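Local coordinates for protein polyketide biosynthesis cytochrome P450 PksS (Bacillus subtilis, PDB 4YZR) that acts as a heme-dependent cytochrome P450 monooxygenase on dihydrobacillaene in the biosynthesis of the antibiotic polyketide bacillaene, at residues P17-L21 with Y284-M290; C53-K58 with I343-F347; S121-I125 with I152-E156; A146-P150 with T246-G251. All coordinates share one frame; numbering follows the deposited sequence. Where two conformers were deposited one is given.

Contact 1: residues P17-L21 with Y284-M290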
# COMPACT_ATOMS: atom_id res chain seq x y z
N PRO A 17 -3.73 15.57 3.14
CA PRO A 17 -5.02 14.92 2.91
C PRO A 17 -5.78 14.55 4.22
O PRO A 17 -6.98 14.46 4.21
CB PRO A 17 -4.64 13.69 2.08
CG PRO A 17 -3.28 13.45 2.49
CD PRO A 17 -2.65 14.77 2.63
N PHE A 18 -5.00 14.44 5.26
CA PHE A 18 -5.58 14.08 6.56
C PHE A 18 -6.45 15.21 7.03
O PHE A 18 -7.54 15.02 7.56
CB PHE A 18 -4.56 13.72 7.56
CG PHE A 18 -3.73 12.58 7.12
CD1 PHE A 18 -2.57 12.70 6.38
CD2 PHE A 18 -4.17 11.27 7.43
CE1 PHE A 18 -1.89 11.59 5.96
CE2 PHE A 18 -3.42 10.16 7.01
CZ PHE A 18 -2.31 10.30 6.29
N SER A 19 -5.99 16.45 6.79
CA SER A 19 -6.81 17.56 7.30
C SER A 19 -8.05 17.76 6.41
O SER A 19 -9.12 18.05 6.93
CB SER A 19 -6.02 18.89 7.46
OG SER A 19 -6.83 20.03 7.36
N VAL A 20 -7.95 17.50 5.13
CA VAL A 20 -9.12 17.60 4.28
C VAL A 20 -10.15 16.53 4.67
O VAL A 20 -11.36 16.75 4.85
CB VAL A 20 -8.77 17.46 2.78
CG1 VAL A 20 -9.97 17.36 1.91
CG2 VAL A 20 -7.92 18.67 2.35
N LEU A 21 -9.69 15.26 4.68
CA LEU A 21 -10.61 14.16 4.99
C LEU A 21 -11.22 14.31 6.42
O LEU A 21 -12.37 13.97 6.64
CB LEU A 21 -9.92 12.81 4.86
CG LEU A 21 -9.40 12.40 3.49
CD1 LEU A 21 -8.66 11.08 3.61
CD2 LEU A 21 -10.56 12.33 2.56
N TYR A 284 -1.55 6.16 11.66
CA TYR A 284 -1.28 7.60 11.57
C TYR A 284 -0.84 8.01 10.17
O TYR A 284 -1.26 9.12 9.72
CB TYR A 284 -0.20 7.91 12.60
CG TYR A 284 0.06 9.38 12.81
CD1 TYR A 284 -0.66 10.11 13.70
CD2 TYR A 284 1.01 9.99 12.08
CE1 TYR A 284 -0.34 11.50 13.86
CE2 TYR A 284 1.31 11.34 12.21
CZ TYR A 284 0.63 12.03 13.08
OH TYR A 284 0.93 13.41 13.19
N THR A 285 -0.10 7.20 9.45
CA THR A 285 0.42 7.59 8.17
C THR A 285 -0.47 7.13 7.06
O THR A 285 -0.28 7.61 5.94
CB THR A 285 1.84 7.07 7.91
OG1 THR A 285 1.90 5.66 7.70
CG2 THR A 285 2.83 7.57 9.03
N SER A 286 -1.36 6.16 7.24
CA SER A 286 -2.28 5.62 6.25
C SER A 286 -1.65 5.65 4.85
O SER A 286 -2.20 6.41 3.95
CB SER A 286 -3.59 6.37 6.28
OG SER A 286 -4.22 6.22 7.59
N PRO A 287 -0.67 4.84 4.51
CA PRO A 287 0.00 4.87 3.20
C PRO A 287 -0.98 4.83 2.09
O PRO A 287 -0.81 5.53 1.05
CB PRO A 287 0.92 3.69 3.25
CG PRO A 287 1.23 3.50 4.73
CD PRO A 287 -0.04 3.86 5.46
N VAL A 288 -2.00 4.00 2.17
CA VAL A 288 -3.18 4.11 1.33
C VAL A 288 -4.13 5.01 2.09
O VAL A 288 -4.78 4.62 3.10
CB VAL A 288 -3.80 2.76 1.03
CG1 VAL A 288 -5.01 2.97 0.15
CG2 VAL A 288 -2.80 1.82 0.42
N VAL A 289 -4.24 6.23 1.68
CA VAL A 289 -5.01 7.23 2.45
C VAL A 289 -6.48 7.20 2.08
O VAL A 289 -7.35 7.63 2.89
CB VAL A 289 -4.36 8.62 2.38
CG1 VAL A 289 -4.61 9.29 1.04
CG2 VAL A 289 -4.79 9.51 3.50
N MET A 290 -6.78 6.75 0.90
CA MET A 290 -8.13 6.60 0.43
C MET A 290 -8.15 5.45 -0.52
O MET A 290 -7.15 5.24 -1.22
CB MET A 290 -8.60 7.89 -0.39
CG MET A 290 -9.03 9.02 0.30
SD MET A 290 -9.94 9.98 -1.01
CE MET A 290 -9.72 11.53 -0.25

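Contact 2: residues C53-K58 with I343-F347. With HEM (protoporphyrin IX containing Fe), chain C.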
# COMPACT_ATOMS: atom_id res chain seq x y z
N CYS A 53 -17.43 3.88 6.95
CA CYS A 53 -16.49 3.12 6.12
C CYS A 53 -16.70 1.66 6.32
O CYS A 53 -16.69 0.85 5.39
CB CYS A 53 -15.09 3.52 6.44
SG CYS A 53 -14.54 5.09 5.71
N MET A 54 -16.81 1.26 7.62
CA MET A 54 -17.11 -0.17 7.92
C MET A 54 -18.36 -0.63 7.27
O MET A 54 -18.35 -1.75 6.70
CB MET A 54 -17.07 -0.49 9.42
CG MET A 54 -15.75 -0.40 10.08
SD MET A 54 -14.65 -1.71 9.47
CE MET A 54 -15.55 -3.16 9.69
N ALA A 55 -19.40 0.13 7.33
CA ALA A 55 -20.68 -0.32 6.71
C ALA A 55 -20.47 -0.53 5.22
O ALA A 55 -20.84 -1.56 4.61
CB ALA A 55 -21.74 0.72 6.92
N PHE A 56 -19.82 0.39 4.51
CA PHE A 56 -19.58 0.23 3.07
C PHE A 56 -18.62 -0.84 2.74
O PHE A 56 -18.75 -1.47 1.66
CB PHE A 56 -19.16 1.56 2.43
CG PHE A 56 -20.32 2.48 2.17
CD1 PHE A 56 -20.77 3.37 3.13
CD2 PHE A 56 -20.98 2.44 0.93
CE1 PHE A 56 -21.87 4.20 2.89
CE2 PHE A 56 -22.04 3.32 0.70
CZ PHE A 56 -22.49 4.13 1.70
N LEU A 57 -17.67 -1.18 3.59
CA LEU A 57 -16.75 -2.32 3.35
C LEU A 57 -17.42 -3.66 3.46
O LEU A 57 -16.91 -4.61 2.87
CB LEU A 57 -15.52 -2.14 4.28
CG LEU A 57 -14.59 -1.02 3.94
CD1 LEU A 57 -13.59 -0.74 5.03
CD2 LEU A 57 -13.86 -1.34 2.64
N LYS A 58 -18.51 -3.73 4.15
CA LYS A 58 -19.27 -4.98 4.35
C LYS A 58 -20.48 -5.05 3.47
O LYS A 58 -21.18 -6.08 3.51
CB LYS A 58 -19.74 -4.99 5.85
CG LYS A 58 -18.54 -5.15 6.76
CD LYS A 58 -19.03 -5.51 8.15
CE LYS A 58 -18.92 -4.43 9.15
NZ LYS A 58 -18.40 -5.06 10.40
N ILE A 343 -7.88 0.66 9.82
CA ILE A 343 -8.23 0.06 8.55
C ILE A 343 -7.23 0.37 7.41
O ILE A 343 -7.56 0.42 6.26
CB ILE A 343 -9.65 0.40 8.10
CG1 ILE A 343 -9.94 1.87 7.95
CG2 ILE A 343 -10.67 -0.24 9.08
CD1 ILE A 343 -11.24 2.15 7.12
N SER A 344 -5.98 0.54 7.83
CA SER A 344 -4.93 0.80 6.84
C SER A 344 -4.69 -0.29 5.84
O SER A 344 -4.15 -0.04 4.76
CB SER A 344 -3.66 1.15 7.45
OG SER A 344 -3.87 2.34 8.32
N PHE A 345 -5.05 -1.51 6.20
CA PHE A 345 -4.98 -2.74 5.33
C PHE A 345 -6.36 -3.07 4.75
O PHE A 345 -6.58 -4.15 4.23
CB PHE A 345 -4.39 -3.89 6.06
CG PHE A 345 -2.95 -3.77 6.41
CD1 PHE A 345 -1.98 -3.56 5.43
CD2 PHE A 345 -2.45 -3.98 7.72
CE1 PHE A 345 -0.65 -3.50 5.67
CE2 PHE A 345 -1.13 -3.95 8.00
CZ PHE A 345 -0.22 -3.74 7.00
N GLY A 346 -7.34 -2.14 4.91
CA GLY A 346 -8.70 -2.40 4.50
C GLY A 346 -9.38 -3.25 5.53
O GLY A 346 -9.06 -3.24 6.73
N PHE A 347 -10.43 -3.95 5.08
CA PHE A 347 -11.30 -4.79 5.99
C PHE A 347 -12.14 -5.71 5.21
O PHE A 347 -12.67 -5.23 4.20
CB PHE A 347 -12.22 -3.87 6.86
CG PHE A 347 -13.03 -4.65 7.80
CD1 PHE A 347 -12.54 -5.00 8.97
CD2 PHE A 347 -14.25 -5.17 7.41
CE1 PHE A 347 -13.21 -5.86 9.80
CE2 PHE A 347 -14.95 -6.08 8.25
CZ PHE A 347 -14.41 -6.38 9.43
CHA HEM C . -5.07 -5.23 -0.59
CHB HEM C . -2.89 -1.78 2.00
CHC HEM C . 1.39 -3.97 1.29
CHD HEM C . -0.79 -7.29 -1.39
C1A HEM C . -4.85 -4.09 0.15
C2A HEM C . -5.85 -3.14 0.66
C3A HEM C . -5.23 -2.18 1.30
C4A HEM C . -3.81 -2.52 1.33
CMA HEM C . -5.82 -0.95 1.87
CAA HEM C . -7.35 -3.20 0.32
CBA HEM C . -7.69 -2.45 -0.89
CGA HEM C . -9.21 -2.39 -1.32
O1A HEM C . -9.41 -1.57 -2.29
O2A HEM C . -9.93 -3.05 -0.66
C1B HEM C . -1.52 -2.07 2.02
C2B HEM C . -0.52 -1.35 2.74
C3B HEM C . 0.69 -1.93 2.57
C4B HEM C . 0.43 -3.08 1.69
CMB HEM C . -0.85 -0.17 3.53
CAB HEM C . 2.02 -1.60 3.06
CBB HEM C . 2.18 -0.86 4.10
C1C HEM C . 1.22 -5.10 0.53
C2C HEM C . 2.19 -6.03 0.10
C3C HEM C . 1.57 -7.00 -0.69
C4C HEM C . 0.20 -6.61 -0.75
CMC HEM C . 3.61 -5.97 0.60
CAC HEM C . 2.15 -8.16 -1.35
CBC HEM C . 3.37 -8.22 -1.74
C1D HEM C . -2.14 -7.04 -1.44
C2D HEM C . -3.10 -7.80 -2.22
C3D HEM C . -4.31 -7.22 -1.96
C4D HEM C . -4.10 -6.10 -1.02
CMD HEM C . -2.82 -9.04 -3.05
CAD HEM C . -5.66 -7.64 -2.48
CBD HEM C . -6.34 -8.63 -1.58
CGD HEM C . -7.69 -9.20 -2.10
O1D HEM C . -8.23 -8.56 -3.01
O2D HEM C . -8.11 -10.21 -1.52
NA HEM C . -3.66 -3.71 0.67
NB HEM C . -0.90 -3.15 1.43
NC HEM C . 0.01 -5.49 0.03
ND HEM C . -2.74 -6.01 -0.75
FE HEM C . -1.84 -4.64 0.39

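Contact 3: residues S121-I125 with I152-E156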
# COMPACT_ATOMS: atom_id res chain seq x y z
N SER A 121 16.70 -12.75 5.81
CA SER A 121 17.02 -12.11 4.53
C SER A 121 16.67 -10.64 4.49
O SER A 121 17.42 -9.86 3.90
CB SER A 121 16.34 -12.77 3.35
OG SER A 121 14.96 -12.63 3.31
N ILE A 122 15.59 -10.23 5.15
CA ILE A 122 15.20 -8.83 5.19
C ILE A 122 16.14 -8.07 6.13
O ILE A 122 16.56 -6.93 5.82
CB ILE A 122 13.74 -8.67 5.56
CG1 ILE A 122 12.84 -9.38 4.54
CG2 ILE A 122 13.40 -7.17 5.71
CD1 ILE A 122 11.41 -9.47 4.95
N GLU A 123 16.51 -8.68 7.24
CA GLU A 123 17.50 -8.06 8.12
C GLU A 123 18.78 -7.85 7.36
O GLU A 123 19.41 -6.79 7.54
CB GLU A 123 17.75 -9.01 9.34
CG GLU A 123 16.60 -8.96 10.35
CD GLU A 123 16.61 -10.00 11.47
OE1 GLU A 123 17.35 -10.94 11.34
OE2 GLU A 123 15.80 -9.89 12.37
N GLN A 124 19.21 -8.73 6.53
CA GLN A 124 20.47 -8.61 5.84
C GLN A 124 20.39 -7.47 4.87
O GLN A 124 21.35 -6.69 4.76
CB GLN A 124 20.85 -9.89 5.10
CG GLN A 124 21.32 -10.93 6.01
CD GLN A 124 21.69 -12.14 5.19
OE1 GLN A 124 22.67 -12.07 4.44
NE2 GLN A 124 20.89 -13.22 5.27
N ILE A 125 19.28 -7.32 4.17
CA ILE A 125 19.10 -6.17 3.25
C ILE A 125 19.13 -4.91 3.99
O ILE A 125 19.86 -3.93 3.59
CB ILE A 125 17.76 -6.30 2.46
CG1 ILE A 125 17.78 -7.53 1.57
CG2 ILE A 125 17.44 -5.05 1.66
CD1 ILE A 125 16.37 -7.95 1.19
N ILE A 152 14.17 -4.67 -3.06
CA ILE A 152 15.03 -5.84 -2.98
C ILE A 152 14.26 -7.04 -2.39
O ILE A 152 14.41 -8.16 -2.84
CB ILE A 152 16.33 -5.56 -2.19
CG1 ILE A 152 17.09 -4.36 -2.89
CG2 ILE A 152 17.21 -6.81 -2.11
CD1 ILE A 152 18.16 -3.80 -2.00
N VAL A 153 13.43 -6.78 -1.38
CA VAL A 153 12.60 -7.85 -0.84
C VAL A 153 11.73 -8.47 -1.88
O VAL A 153 11.66 -9.72 -2.03
CB VAL A 153 11.76 -7.30 0.34
CG1 VAL A 153 10.74 -8.43 0.72
CG2 VAL A 153 12.70 -6.97 1.50
N ILE A 154 11.03 -7.68 -2.67
CA ILE A 154 10.17 -8.18 -3.74
C ILE A 154 10.98 -8.90 -4.77
O ILE A 154 10.53 -9.95 -5.30
CB ILE A 154 9.33 -7.06 -4.44
CG1 ILE A 154 8.14 -6.83 -3.66
CG2 ILE A 154 8.98 -7.37 -5.94
CD1 ILE A 154 7.16 -8.00 -3.77
N SER A 155 12.05 -8.36 -5.16
CA SER A 155 12.97 -9.03 -6.13
C SER A 155 13.40 -10.34 -5.64
O SER A 155 13.36 -11.33 -6.41
CB SER A 155 14.19 -8.19 -6.43
OG SER A 155 13.84 -6.98 -7.10
N GLU A 156 13.86 -10.46 -4.45
CA GLU A 156 14.25 -11.77 -3.87
C GLU A 156 13.08 -12.68 -3.81
O GLU A 156 13.19 -13.89 -4.17
CB GLU A 156 14.89 -11.59 -2.51
CG GLU A 156 16.25 -10.95 -2.47
CD GLU A 156 16.95 -10.99 -1.12
OE1 GLU A 156 16.40 -11.51 -0.20
OE2 GLU A 156 18.13 -10.57 -1.05
O HOH W 1 14.29 -10.84 1.38
O HOH W 2 18.88 -10.83 1.70

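Contact 4: residues A146-P150 with T246-G251. With HEM (protoporphyrin IX containing Fe), chain C.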
# COMPACT_ATOMS: atom_id res chain seq x y z
N ALA A 146 14.19 3.60 2.33
CA ALA A 146 12.71 3.26 2.26
C ALA A 146 12.40 2.79 0.90
O ALA A 146 11.56 1.85 0.78
CB ALA A 146 11.92 4.45 2.62
N SER A 147 12.91 3.36 -0.21
CA SER A 147 12.62 2.85 -1.56
C SER A 147 13.33 1.54 -1.88
O SER A 147 12.72 0.59 -2.36
CB SER A 147 12.90 3.94 -2.61
OG SER A 147 12.14 5.13 -2.38
N PRO A 148 14.65 1.39 -1.60
CA PRO A 148 15.35 0.15 -2.04
C PRO A 148 14.98 -1.05 -1.26
O PRO A 148 14.89 -2.12 -1.80
CB PRO A 148 16.86 0.47 -1.93
CG PRO A 148 16.88 1.68 -1.05
CD PRO A 148 15.63 2.46 -1.22
N LEU A 149 14.67 -0.95 0.03
CA LEU A 149 14.46 -2.14 0.84
C LEU A 149 13.29 -2.96 0.30
O LEU A 149 13.47 -4.15 -0.02
CB LEU A 149 14.40 -1.87 2.31
CG LEU A 149 14.21 -3.08 3.21
CD1 LEU A 149 14.93 -2.99 4.59
CD2 LEU A 149 12.81 -3.53 3.41
N PRO A 150 12.10 -2.38 0.08
CA PRO A 150 10.96 -3.19 -0.41
C PRO A 150 11.26 -3.72 -1.78
O PRO A 150 10.77 -4.82 -2.14
CB PRO A 150 9.81 -2.24 -0.34
CG PRO A 150 10.20 -1.24 0.76
CD PRO A 150 11.66 -1.02 0.50
N THR A 246 4.45 -0.08 0.29
CA THR A 246 5.34 -0.50 1.38
C THR A 246 6.47 0.50 1.58
O THR A 246 6.80 0.82 2.69
CB THR A 246 5.90 -1.91 0.96
OG1 THR A 246 4.77 -2.83 0.76
CG2 THR A 246 6.67 -2.46 2.02
N VAL A 247 7.03 1.01 0.47
CA VAL A 247 7.96 2.14 0.54
C VAL A 247 7.37 3.24 1.36
O VAL A 247 8.09 3.87 2.18
CB VAL A 247 8.30 2.58 -0.90
CG1 VAL A 247 9.11 3.86 -0.89
CG2 VAL A 247 9.10 1.48 -1.61
N ASN A 248 6.11 3.59 1.15
CA ASN A 248 5.49 4.70 1.85
C ASN A 248 5.33 4.37 3.32
O ASN A 248 5.44 5.33 4.13
CB ASN A 248 4.22 5.13 1.17
CG ASN A 248 4.46 5.78 -0.14
OD1 ASN A 248 5.60 6.31 -0.27
ND2 ASN A 248 3.55 5.75 -1.00
N LEU A 249 5.02 3.18 3.72
CA LEU A 249 5.05 2.89 5.15
C LEU A 249 6.40 3.28 5.73
O LEU A 249 6.53 3.90 6.80
CB LEU A 249 4.73 1.44 5.47
CG LEU A 249 4.90 0.99 6.92
CD1 LEU A 249 4.05 1.79 7.91
CD2 LEU A 249 4.61 -0.49 7.10
N LEU A 250 7.48 2.80 5.08
CA LEU A 250 8.80 3.05 5.65
C LEU A 250 9.13 4.48 5.63
O LEU A 250 9.72 5.01 6.59
CB LEU A 250 9.83 2.27 4.87
CG LEU A 250 9.72 0.76 4.90
CD1 LEU A 250 10.83 0.02 4.18
CD2 LEU A 250 9.46 0.17 6.25
N GLY A 251 8.82 5.22 4.54
CA GLY A 251 9.18 6.61 4.47
C GLY A 251 8.38 7.48 5.41
O GLY A 251 8.89 8.29 6.20
CHA HEM C . -5.07 -5.23 -0.59
CHB HEM C . -2.89 -1.78 2.00
CHC HEM C . 1.39 -3.97 1.29
CHD HEM C . -0.79 -7.29 -1.39
C1A HEM C . -4.85 -4.09 0.15
C2A HEM C . -5.85 -3.14 0.66
C3A HEM C . -5.23 -2.18 1.30
C4A HEM C . -3.81 -2.52 1.33
CMA HEM C . -5.82 -0.95 1.87
CAA HEM C . -7.35 -3.20 0.32
CBA HEM C . -7.69 -2.45 -0.89
CGA HEM C . -9.21 -2.39 -1.32
O1A HEM C . -9.41 -1.57 -2.29
O2A HEM C . -9.93 -3.05 -0.66
C1B HEM C . -1.52 -2.07 2.02
C2B HEM C . -0.52 -1.35 2.74
C3B HEM C . 0.69 -1.93 2.57
C4B HEM C . 0.43 -3.08 1.69
CMB HEM C . -0.85 -0.17 3.53
CAB HEM C . 2.02 -1.60 3.06
CBB HEM C . 2.18 -0.86 4.10
C1C HEM C . 1.22 -5.10 0.53
C2C HEM C . 2.19 -6.03 0.10
C3C HEM C . 1.57 -7.00 -0.69
C4C HEM C . 0.20 -6.61 -0.75
CMC HEM C . 3.61 -5.97 0.60
CAC HEM C . 2.15 -8.16 -1.35
CBC HEM C . 3.37 -8.22 -1.74
C1D HEM C . -2.14 -7.04 -1.44
C2D HEM C . -3.10 -7.80 -2.22
C3D HEM C . -4.31 -7.22 -1.96
C4D HEM C . -4.10 -6.10 -1.02
CMD HEM C . -2.82 -9.04 -3.05
CAD HEM C . -5.66 -7.64 -2.48
CBD HEM C . -6.34 -8.63 -1.58
CGD HEM C . -7.69 -9.20 -2.10
O1D HEM C . -8.23 -8.56 -3.01
O2D HEM C . -8.11 -10.21 -1.52
NA HEM C . -3.66 -3.71 0.67
NB HEM C . -0.90 -3.15 1.43
NC HEM C . 0.01 -5.49 0.03
ND HEM C . -2.74 -6.01 -0.75
FE HEM C . -1.84 -4.64 0.39

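Contact 1: residues P17-L21 with Y284-M290
The ring of Phe-18 has one face against Val-289 and an edge turned to the chain leaving helix 274-285. Over the face stands Val-289 CG2, 4.1 Å from the ring centroid and 26° off the normal, a CH-pi contact. The methyl gets there because it lies anti to the backbone N (CG1 at chi1 76°). At the edge of the ring, Phe-18 CZ is 3.4 Å from Thr-285 O, and Phe-18 CE2 is 3.9 Å from Ser-286 CB. The carbonyl Tyr-284 O comes to the same corner obliquely. Val-289 CG2 also meets Pro-17 CG at 4.3 Å and Leu-21 CD1 at 4.2 Å, a single methyl thus touching three residues on one side of helix 17-27. Leu-21 CD1 is 3.8 Å from Val-289 O. The modelled approach of Leu-21 to the terminal methyl of Met-290 is implausibly short. Ser-286, with phi 33°, breaks the helix, and the chain then turns back to bring Val-289 against that face. Ser-286 OG is bonded to Arg-283 O and to Asn-321, fixing this exit. The contact joins helix 17-27, near the N-terminus, to the end of helix 274-285, the P450 K helix; Phe-13 of helix 11-15 covers Leu-21 and Met-290, Ile-317 of helix 317-320 packs on Ser-286, and Ser-252 and Ala-256 of helix 228-259 pack on Thr-285.

Contact 2: residues C53-K58 with I343-F347
Met-54 lays its thioether over one face of the Phe-347 ring, a Met-aromatic contact with SD 4.0 Å from the ring centroid and 21° off the normal. The methionine chain bends at both chi2 (-68°) and chi3 (-53°), which folds the sulfur and its methyl back over the ring, the two side chains crossing at about a right angle. CE stands over the ring centre, though its modelled height is too small to be taken literally. Apolar contacts make up the second group. Leu-57 CD1 touches Phe-347 CB at 3.9 Å and Ile-343 CD1 at 4.3 Å, and the same Ile-343 CD1 meets Cys-53 CB at 4.1 Å. The Lys-58 chain runs obliquely along the ring from CG onward, CG being 4.0 Å from Phe-347 CE2. Within 343-347 a type I turn is closed by Gly-346 N bonding to Ile-343 O, 2.9 Å. Its last two residues, Phe-345 and Gly-346, begin the FGxGxHxC heme-binding signature, whose Cys-352 is by similarity the axial ligand of the iron. Phe-345 CE1 lies 3.6 Å from HEM C2B, and HEM CMA rests 3.5 Å from Ser-344 O. Helix 50-58 thus covers the loop by apolar contact, the aliphatic cluster inside and the Met-aromatic pair toward the outside, while the loop's polar groups are tied to its own turn and to Asn-321, Leu-282 and Cys-352.

Contact 3: residues S121-I125 with I152-E156
Ile-152 meets Ile-125 with the two side chains sliding past each other in opposite directions: Ile-152 CG2 is 3.6 Å from Ile-125 CD1, while Ile-152 CD1 reaches Ile-125 CG2 at 3.9 Å. Each branch of one isoleucine therefore touches the other. Val-153, next along, has CG1 anti to the backbone N (chi1 172°), which leaves CG2 on the side of Ile-125, 3.8 Å from Ile-125 CD1 and 3.9 Å from Ile-122 CG1; the Val-153 and Ile-125 side chains cross at about a right angle. A helical turn on from Ile-152, Glu-156 extends beyond CG and brings its carboxylate toward the tip of Ile-125, OE1 being 3.8 Å from CD1. Its polar contact with the other helix runs through water. Water 1 donates to both Ser-121 OG and Glu-156 OE1, each 2.7 Å away. The serine hydroxyl is also bonded to Leu-118 O, three residues earlier. Water 2 lies 2.8 Å from Ser-121 O and within bonding distance of Glu-156 OE2, but with more acceptors around it than it has protons. The segment axes approach to 10.6 Å at 139°, an oblique, roughly antiparallel crossing. Helices 119-133 and 148-158, D and E of the P450 fold, form its four-helix bundle with 228-259 and 355-372; Leu-360 and Ile-364 of 355-372 pack on Ile-122, and Arg-165 of helix 165-175 lies against Ile-152 and Glu-156.

Contact 4: residues A146-P150 with T246-G251
Leu-250 CD1 abuts the Pro-150 ring, 3.7 Å from Pro-150 CG. The same ring carbon, Pro-150 CG, lies 3.8 Å from Val-247 CG2, and Pro-150 CB rests on Thr-246 CG2 at 3.9 Å, so one ring touches three residues of the facing helix turn. Ala-146 fills the next place along: its CB is 3.8 Å from Leu-250 CB and 3.7 Å from Gly-251 N. Val-247 covers Ala-146 O, with CG2 3.4 Å away. The Leu-149 and Leu-250 side chains cross at about a right angle, meeting at CD2 and CD1. Behind this first layer, Thr-246 turns OG1 away from Pro-150, beside its backbone N (chi1 -58°), where it is hydrogen-bonded to Ala-241 O and lies 3.4 Å from the heme methyl HEM CMC; Leu-249 CB packs 3.7 Å from the vinyl carbon HEM CBB. Glu-361 of helix 355-372 lies against Leu-149, Pro-150 and Thr-246. Helix 228-259 is the long helix of the P450 fold that runs past the heme, here meeting the start of helix E, 148-158, within the four-helix bundle; Thr-246 ends its AGLETT signature. Chemically, the contact is almost wholly aliphatic; Ala-146 O is buried without a polar partner, as expected where the residue four on, Pro-150, lacks an N-H, and the Val-247 methyls shield this carbonyl.

Contacts 1 and 4 are core, and touch where Pro-287 meets Leu-249 and Asn-248 of helix 228-259; contacts 2 and 3 lie nearer the surface. Contacts 1 and 2 touch at Ser-286 and Ser-344. Contacts 3 and 4 share helix 148-158 and meet through Ile-125 and Leu-149, so that this helix joins 119-133 and 228-259. Contacts 2 and 4 both border the heme, the first on the cysteine loop and the second on the long helix, and Val-288 of contact 1 also touches it. Contact 4 is aliphatic, contacts 1 and 2 add aromatic faces, one to a methyl and one to sulfur, and contact 3 alone bridges its segments with water, in keeping with its outer place.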